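Local coordinates for probable hydrolase (Pseudomonas aeruginosa, PDB 7AL6) that is of unknown function but adopts the alpha/beta hydrolase fold and is probably a hydrolase, putatively lipolytic, at the interface of chains A and B. Sequence-based numbering; all coordinates share one arbitrary frame. Chains: chain A/B, Probable hydrolase.

The interface of chains A and B. Residues chain A 64-66, 68, 191, 200; chain B 8-9, 11, 16.
Strands 7-11 and 16-22 of chain B pack against strand 190-193 of chain A and two of its loops, one holding A:Gly64 to A:His68, the other A:Arg200. A:Arg200 and B:Glu16 meet tip to tip in a salt bridge across the interface: NH2 of the guanidinium lies 2.8 Å from carboxylate OE2, in a nearly straight bond (171° at H) on the syn side. The carboxylate stands steeply to the guanidinium, their planes 81° apart, and its OE1 takes NE of B:Arg9, whose chain bends there at chi2 and chi3, on the anti side at 2.7 Å. B:Glu16 thus lies between two arginines, and its presumed negative charge would ease their repulsion. Within chain A, NH1 of A:Arg200 bonds the carbonyl O of A:Gly64 (3.0 Å), while NH2 sits over the face of the A:His68 ring, 3.2 Å above its centre. The extended A:Arg200 chain, CG anti to the backbone N (chi1 178°), brings CD against CG of B:Arg9. The same CG of B:Arg9 lies 3.8 Å from CD2 of the A:His65 imidazole. Farther along, the hydroxyl OG of B:Ser11 donates to carboxylate OE2 of A:Glu191 on its syn side. Water 1 links this OE2 to the backbone N of B:Ser11; water 2 joins B:Ser11 OG, A:Glu191 OE1 and A:His68. The whole interface is two-fold symmetric, though the structure alone does not establish a biological dimer. Water 2 lies in the plane of the A:His68 ring, 2.9 Å from NE2.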
ATOM      1  N   GLY A  64     -10.552 -16.607  -1.144  1.00 20.26           N
ATOM      2  CA  GLY A  64     -11.969 -16.235  -1.151  1.00 25.04           C
ATOM      3  C   GLY A  64     -12.149 -14.776  -1.499  1.00 24.90           C
ATOM      4  O   GLY A  64     -11.669 -14.328  -2.512  1.00 22.60           O
ATOM      5  N   HIS A  65     -12.808 -14.060  -0.622  1.00 22.17           N
ATOM      6  CA  HIS A  65     -13.029 -12.620  -0.827  1.00 22.15           C
ATOM      7  C   HIS A  65     -12.176 -11.734   0.090  1.00 27.29           C
ATOM      8  O   HIS A  65     -12.375 -10.502   0.125  1.00 23.34           O
ATOM      9  CB  HIS A  65     -14.527 -12.314  -0.664  1.00 25.51           C
ATOM     10  CG  HIS A  65     -15.366 -12.882  -1.780  1.00 25.24           C
ATOM     11  ND1 HIS A  65     -16.738 -12.974  -1.724  1.00 29.95           N
ATOM     12  CD2 HIS A  65     -15.000 -13.425  -2.968  1.00 21.62           C
ATOM     13  CE1 HIS A  65     -17.182 -13.531  -2.841  1.00 28.66           C
ATOM     14  NE2 HIS A  65     -16.146 -13.819  -3.609  1.00 25.74           N
ATOM     15  N   SER A  66     -11.215 -12.309   0.813  1.00 24.93           N
ATOM     16  CA  SER A  66     -10.350 -11.505   1.668  1.00 24.78           C
ATOM     17  C   SER A  66      -9.324 -10.772   0.810  1.00 20.73           C
ATOM     18  O   SER A  66      -8.928 -11.242  -0.248  1.00 23.17           O
ATOM     19  CB  SER A  66      -9.640 -12.384   2.722  1.00 17.38           C
ATOM     20  OG  SER A  66     -10.515 -12.615   3.821  1.00 22.18           O
ATOM     21  N   HIS A  68      -5.800  -9.571  -0.628  1.00 24.06           N
ATOM     22  CA  HIS A  68      -4.407  -9.972  -0.707  1.00 25.52           C
ATOM     23  C   HIS A  68      -3.565  -9.128   0.248  1.00 25.08           C
ATOM     24  O   HIS A  68      -3.863  -7.964   0.512  1.00 30.80           O
ATOM     25  CB  HIS A  68      -3.865  -9.802  -2.132  1.00 24.30           C
ATOM     26  CG  HIS A  68      -4.611 -10.568  -3.157  1.00 34.78           C
ATOM     27  ND1 HIS A  68      -4.871 -11.915  -3.031  1.00 32.69           N
ATOM     28  CD2 HIS A  68      -5.207 -10.169  -4.305  1.00 32.75           C
ATOM     29  CE1 HIS A  68      -5.575 -12.319  -4.070  1.00 37.69           C
ATOM     30  NE2 HIS A  68      -5.794 -11.278  -4.853  1.00 33.20           N
ATOM     31  N   GLU A 191     -13.151 -15.128  -9.719  1.00 25.36           N
ATOM     32  CA  GLU A 191     -13.317 -13.754 -10.112  1.00 30.18           C
ATOM     33  C   GLU A 191     -13.416 -13.620 -11.624  1.00 29.97           C
ATOM     34  O   GLU A 191     -12.803 -14.385 -12.358  1.00 28.59           O
ATOM     35  CB  GLU A 191     -12.163 -12.882  -9.608  1.00 26.14           C
ATOM     36  CG  GLU A 191     -10.859 -13.146 -10.221  1.00 34.42           C
ATOM     37  CD  GLU A 191      -9.798 -12.212  -9.634  1.00 44.53           C
ATOM     38  OE1 GLU A 191      -9.136 -12.606  -8.651  1.00 47.62           O
ATOM     39  OE2 GLU A 191      -9.663 -11.071 -10.112  1.00 40.91           O
ATOM     40  N   ARG A 200      -9.483 -16.981  -7.851  1.00 26.03           N
ATOM     41  CA  ARG A 200      -8.818 -15.816  -7.230  1.00 31.46           C
ATOM     42  C   ARG A 200      -7.717 -16.330  -6.320  1.00 30.35           C
ATOM     43  O   ARG A 200      -7.992 -17.120  -5.464  1.00 30.46           O
ATOM     44  CB  ARG A 200      -9.820 -14.958  -6.462  1.00 31.05           C
ATOM     45  CG  ARG A 200      -9.200 -13.762  -5.764  1.00 27.17           C
ATOM     46  CD  ARG A 200     -10.194 -12.735  -5.270  1.00 25.43           C
ATOM     47  NE  ARG A 200      -9.481 -11.644  -4.655  1.00 29.56           N
ATOM     48  CZ  ARG A 200      -8.981 -11.675  -3.438  1.00 33.60           C
ATOM     49  NH1 ARG A 200      -9.160 -12.737  -2.682  1.00 26.05           N
ATOM     50  NH2 ARG A 200      -8.325 -10.638  -2.970  1.00 27.66           N
TER
ATOM     51  N   VAL B   8     -18.593 -11.545  -6.346  1.00 27.47           N
ATOM     52  CA  VAL B   8     -17.219 -11.608  -6.801  1.00 25.41           C
ATOM     53  C   VAL B   8     -16.420 -10.410  -6.320  1.00 27.61           C
ATOM     54  O   VAL B   8     -16.963  -9.381  -5.933  1.00 23.27           O
ATOM     55  CB  VAL B   8     -17.128 -11.669  -8.328  1.00 26.69           C
ATOM     56  CG1 VAL B   8     -17.764 -12.990  -8.898  1.00 27.62           C
ATOM     57  CG2 VAL B   8     -17.804 -10.439  -8.944  1.00 27.17           C
ATOM     58  N   ARG B   9     -15.103 -10.574  -6.377  1.00 22.72           N
ATOM     59  CA  ARG B   9     -14.136  -9.480  -6.333  1.00 30.64           C
ATOM     60  C   ARG B   9     -13.741  -9.156  -7.754  1.00 28.92           C
ATOM     61  O   ARG B   9     -13.549 -10.061  -8.570  1.00 30.34           O
ATOM     62  CB  ARG B   9     -12.855  -9.857  -5.585  1.00 32.10           C
ATOM     63  CG  ARG B   9     -13.069 -10.466  -4.239  1.00 32.02           C
ATOM     64  CD  ARG B   9     -13.709  -9.456  -3.348  1.00 31.96           C
ATOM     65  NE  ARG B   9     -12.749  -8.446  -2.904  1.00 37.39           N
ATOM     66  CZ  ARG B   9     -13.053  -7.443  -2.068  1.00 32.34           C
ATOM     67  NH1 ARG B   9     -14.264  -7.328  -1.591  1.00 37.63           N
ATOM     68  NH2 ARG B   9     -12.119  -6.585  -1.688  1.00 39.56           N
ATOM     69  N   SER B  11     -10.745  -7.307  -9.731  1.00 24.25           N
ATOM     70  CA  SER B  11      -9.400  -6.800  -9.505  1.00 25.51           C
ATOM     71  C   SER B  11      -9.072  -5.751 -10.556  1.00 25.97           C
ATOM     72  O   SER B  11      -8.981  -6.070 -11.746  1.00 28.53           O
ATOM     73  CB  SER B  11      -8.389  -7.948  -9.579  1.00 32.80           C
ATOM     74  OG  SER B  11      -8.597  -8.845  -8.495  1.00 37.30           O
ATOM     75  N   GLU B  16      -9.233  -3.237  -5.497  1.00 21.11           N
ATOM     76  CA  GLU B  16     -10.107  -4.387  -5.665  1.00 24.91           C
ATOM     77  C   GLU B  16     -11.501  -4.035  -5.189  1.00 23.48           C
ATOM     78  O   GLU B  16     -11.682  -3.626  -4.042  1.00 26.01           O
ATOM     79  CB  GLU B  16      -9.572  -5.562  -4.851  1.00 28.42           C
ATOM     80  CG  GLU B  16     -10.054  -6.904  -5.259  1.00 34.98           C
ATOM     81  CD  GLU B  16      -9.416  -7.968  -4.340  1.00 38.81           C
ATOM     82  OE1 GLU B  16     -10.078  -8.348  -3.345  1.00 37.80           O
ATOM     83  OE2 GLU B  16      -8.254  -8.351  -4.609  1.00 35.47           O
TER
HETATM   84  O   HOH W   1     -11.078  -9.491 -11.590  1.00 27.71           O
HETATM   85  O   HOH W   2      -7.312 -11.009  -7.319  1.00 38.84           O